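Local coordinates for protein SAM-dependent methyltransferase (Geobacter sulfurreducens, PDB 5BP7) that binds S-adenosyl-L-homocysteine in a Rossmann-like fold and probably acts as a methyltransferase using S-adenosyl-L-methionine, at residues I161-W166 with S185-L190. Numbering follows the deposited sequence.
Sequences IGEPYW and SDFLML
Phe187 turns one ring face to Pro164 and an edge to Trp166, at the carboxy-terminal end of strand 157-166, the fifth strand in sequence of the class I, Rossmann-like methyltransferase sheet (order 3-2-1-4-5-7-6). Over one ring face sits Pro164, whose CB lies 3.9 Å from the ring centroid and only 13° off the normal, evidence of a true CH-pi contact. Toward Trp166 the same phenyl presents its edge: the planes stand 68° apart and the centroid of the indole six-membered ring is 5.4 Å away, a T-shaped pair. The CB of Phe187 covers the five-membered ring of that indole, so both halves of the tryptophan are met by one residue. With CG anti to its carbonyl carbon (chi1 -65°), Trp166 carries the indole alongside the loop, where NE1 is hydrogen-bonded to Thr184 O.

A direct backbone hydrogen bond joins the strand end to the loop, Trp166 N to Leu188 O at 2.7 Å. Two waters bridge the same backbones, one between Pro164 O and Leu188 N, another between Trp166 O and Leu190 N, the first residue of helix 190-199. Tyr165, on the other side of the strand from Pro164, receives Leu190 CD1 over its ring centre, 4.2 Å from the centroid; both side chains also touch Leu209 of strand 202-209. Deeper in, Glu163 OE1 is held by Thr136, in the neighbourhood of Trp137 of the S-adenosyl-L-homocysteine site. The other carboxylate oxygen of Glu163, OE2, lies near the plane of the Phe187 ring at the edge, 4.0 Å from CD1, and accepts a 2.6 Å bond from a water that also donates to Asp186 O.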
ATOM      1  N   ILE A 161       2.881   8.089  -3.930  1.00 31.75           N
ATOM      2  CA  ILE A 161       2.264   8.081  -2.600  1.00 32.03           C
ATOM      3  C   ILE A 161       0.885   7.435  -2.710  1.00 30.53           C
ATOM      4  O   ILE A 161       0.025   7.898  -3.465  1.00 29.06           O
ATOM      5  CB  ILE A 161       2.119   9.504  -2.032  1.00 33.49           C
ATOM      6  CG1 ILE A 161       3.484  10.117  -1.712  1.00 35.47           C
ATOM      7  CG2 ILE A 161       1.251   9.522  -0.788  1.00 35.34           C
ATOM      8  CD1 ILE A 161       4.227   9.507  -0.528  1.00 36.35           C
ATOM      9  N   GLY A 162       0.674   6.395  -1.910  1.00 30.24           N
ATOM     10  CA  GLY A 162      -0.624   5.735  -1.778  1.00 29.95           C
ATOM     11  C   GLY A 162      -1.215   6.086  -0.438  1.00 30.95           C
ATOM     12  O   GLY A 162      -0.559   5.898   0.590  1.00 30.74           O
ATOM     13  N   GLU A 163      -2.432   6.647  -0.441  1.00 31.36           N
ATOM     14  CA  GLU A 163      -2.975   7.309   0.746  1.00 32.66           C
ATOM     15  C   GLU A 163      -4.487   7.320   0.686  1.00 31.90           C
ATOM     16  O   GLU A 163      -5.054   7.503  -0.387  1.00 30.32           O
ATOM     17  CB  GLU A 163      -2.453   8.758   0.832  1.00 34.05           C
ATOM     18  CG  GLU A 163      -2.927   9.627   2.000  1.00 36.44           C
ATOM     19  CD  GLU A 163      -2.315   9.286   3.362  1.00 38.28           C
ATOM     20  OE1 GLU A 163      -1.429   8.400   3.450  1.00 39.66           O
ATOM     21  OE2 GLU A 163      -2.747   9.904   4.365  1.00 39.30           O
ATOM     22  N   PRO A 164      -5.139   7.166   1.853  1.00 32.10           N
ATOM     23  CA  PRO A 164      -6.569   7.337   1.860  1.00 32.16           C
ATOM     24  C   PRO A 164      -6.993   8.805   1.755  1.00 32.24           C
ATOM     25  O   PRO A 164      -6.219   9.707   2.048  1.00 32.38           O
ATOM     26  CB  PRO A 164      -6.994   6.739   3.209  1.00 32.29           C
ATOM     27  CG  PRO A 164      -5.808   6.114   3.823  1.00 32.19           C
ATOM     28  CD  PRO A 164      -4.638   6.797   3.199  1.00 32.53           C
ATOM     29  N   TYR A 165      -8.237   9.029   1.358  1.00 32.23           N
ATOM     30  CA  TYR A 165      -8.843  10.367   1.400  1.00 32.85           C
ATOM     31  C   TYR A 165     -10.320  10.190   1.709  1.00 33.91           C
ATOM     32  O   TYR A 165     -10.848   9.069   1.551  1.00 33.19           O
ATOM     33  CB  TYR A 165      -8.617  11.106   0.085  1.00 32.71           C
ATOM     34  CG  TYR A 165      -9.285  10.483  -1.096  1.00 32.53           C
ATOM     35  CD1 TYR A 165      -8.652   9.478  -1.824  1.00 32.18           C
ATOM     36  CD2 TYR A 165     -10.537  10.884  -1.490  1.00 33.53           C
ATOM     37  CE1 TYR A 165      -9.257   8.893  -2.917  1.00 32.30           C
ATOM     38  CE2 TYR A 165     -11.160  10.287  -2.566  1.00 34.17           C
ATOM     39  CZ  TYR A 165     -10.509   9.307  -3.284  1.00 32.96           C
ATOM     40  OH  TYR A 165     -11.122   8.750  -4.369  1.00 32.75           O
ATOM     41  N   TRP A 166     -10.973  11.264   2.179  1.00 34.42           N
ATOM     42  CA  TRP A 166     -12.410  11.226   2.432  1.00 35.62           C
ATOM     43  C   TRP A 166     -13.147  11.310   1.106  1.00 36.38           C
ATOM     44  O   TRP A 166     -13.108  12.300   0.404  1.00 36.52           O
ATOM     45  CB  TRP A 166     -12.901  12.326   3.400  1.00 36.15           C
ATOM     46  CG  TRP A 166     -12.369  12.210   4.806  1.00 36.16           C
ATOM     47  CD1 TRP A 166     -11.630  13.131   5.460  1.00 36.65           C
ATOM     48  CD2 TRP A 166     -12.514  11.095   5.716  1.00 36.19           C
ATOM     49  NE1 TRP A 166     -11.278  12.678   6.714  1.00 36.93           N
ATOM     50  CE2 TRP A 166     -11.811  11.431   6.899  1.00 36.83           C
ATOM     51  CE3 TRP A 166     -13.160   9.849   5.643  1.00 35.34           C
ATOM     52  CZ2 TRP A 166     -11.723  10.563   8.001  1.00 37.01           C
ATOM     53  CZ3 TRP A 166     -13.083   8.991   6.738  1.00 35.58           C
ATOM     54  CH2 TRP A 166     -12.375   9.356   7.904  1.00 36.81           C
ATOM     55  N   SER A 185      -9.636  14.579  11.049  1.00 52.93           N
ATOM     56  CA  SER A 185      -8.520  15.312  10.451  1.00 52.63           C
ATOM     57  C   SER A 185      -7.391  14.430   9.883  1.00 50.15           C
ATOM     58  O   SER A 185      -6.500  14.964   9.241  1.00 49.92           O
ATOM     59  CB  SER A 185      -7.947  16.327  11.449  1.00 54.59           C
ATOM     60  OG  SER A 185      -7.364  15.658  12.553  1.00 56.60           O
ATOM     61  N   ASP A 186      -7.428  13.113  10.114  1.00 48.77           N
ATOM     62  CA  ASP A 186      -6.421  12.185   9.575  1.00 47.09           C
ATOM     63  C   ASP A 186      -6.323  12.245   8.052  1.00 43.81           C
ATOM     64  O   ASP A 186      -5.234  12.104   7.502  1.00 41.08           O
ATOM     65  CB  ASP A 186      -6.721  10.724   9.957  1.00 48.47           C
ATOM     66  CG  ASP A 186      -6.445  10.400  11.419  1.00 51.54           C
ATOM     67  OD1 ASP A 186      -6.288  11.334  12.244  1.00 55.02           O
ATOM     68  OD2 ASP A 186      -6.431   9.186  11.756  1.00 52.96           O
ATOM     69  N   PHE A 187      -7.462  12.421   7.387  1.00 41.49           N
ATOM     70  CA  PHE A 187      -7.518  12.420   5.934  1.00 39.80           C
ATOM     71  C   PHE A 187      -8.166  13.679   5.415  1.00 40.21           C
ATOM     72  O   PHE A 187      -8.762  14.426   6.154  1.00 40.30           O
ATOM     73  CB  PHE A 187      -8.278  11.197   5.427  1.00 38.58           C
ATOM     74  CG  PHE A 187      -7.754   9.901   5.992  1.00 38.58           C
ATOM     75  CD1 PHE A 187      -6.382   9.581   5.885  1.00 37.73           C
ATOM     76  CD2 PHE A 187      -8.595   9.004   6.637  1.00 38.50           C
ATOM     77  CE1 PHE A 187      -5.870   8.414   6.429  1.00 37.44           C
ATOM     78  CE2 PHE A 187      -8.082   7.826   7.167  1.00 38.36           C
ATOM     79  CZ  PHE A 187      -6.728   7.532   7.073  1.00 37.90           C
ATOM     80  N   LEU A 188      -7.979  13.921   4.132  1.00 39.63           N
ATOM     81  CA  LEU A 188      -8.508  15.099   3.464  1.00 40.60           C
ATOM     82  C   LEU A 188      -9.470  14.662   2.386  1.00 40.36           C
ATOM     83  O   LEU A 188      -9.468  13.515   1.971  1.00 38.36           O
ATOM     84  CB  LEU A 188      -7.370  15.871   2.820  1.00 40.91           C
ATOM     85  CG  LEU A 188      -6.300  16.421   3.780  1.00 41.73           C
ATOM     86  CD1 LEU A 188      -5.090  16.897   3.007  1.00 41.23           C
ATOM     87  CD2 LEU A 188      -6.847  17.544   4.644  1.00 43.37           C
HETATM   88  N   MSE A 189     -10.262  15.599   1.906  1.00 42.02           N
HETATM   89  CA  MSE A 189     -11.093  15.366   0.722  1.00 43.53           C
HETATM   90  C   MSE A 189     -10.192  15.374  -0.477  1.00 39.07           C
HETATM   91  O   MSE A 189      -9.108  15.963  -0.438  1.00 36.86           O
HETATM   92  CB  MSE A 189     -12.081  16.504   0.572  1.00 50.35           C
HETATM   93  CG  MSE A 189     -12.931  16.659   1.834  1.00 58.26           C
HETATM   94 SE   MSE A 189     -14.576  15.667   1.482  1.00 73.11          SE
HETATM   95  CE  MSE A 189     -15.356  17.206   0.538  1.00 67.47           C
ATOM     96  N   LEU A 190     -10.613  14.737  -1.560  1.00 36.35           N
ATOM     97  CA  LEU A 190      -9.720  14.585  -2.706  1.00 34.67           C
ATOM     98  C   LEU A 190      -9.097  15.904  -3.174  1.00 34.81           C
ATOM     99  O   LEU A 190      -7.869  15.984  -3.280  1.00 34.79           O
ATOM    100  CB  LEU A 190     -10.386  13.841  -3.856  1.00 34.23           C
ATOM    101  CG  LEU A 190      -9.545  13.625  -5.112  1.00 33.84           C
ATOM    102  CD1 LEU A 190      -8.300  12.794  -4.813  1.00 33.39           C
ATOM    103  CD2 LEU A 190     -10.369  12.947  -6.190  1.00 33.80           C
TER
HETATM  104  O   HOH W   1      -3.970  12.197   4.773  1.00 40.23           O
HETATM  105  O   HOH W   2      -6.094  12.364   2.828  1.00 33.47           O
HETATM  106  O   HOH W   3     -13.126  13.614  -1.965  1.00 32.43           O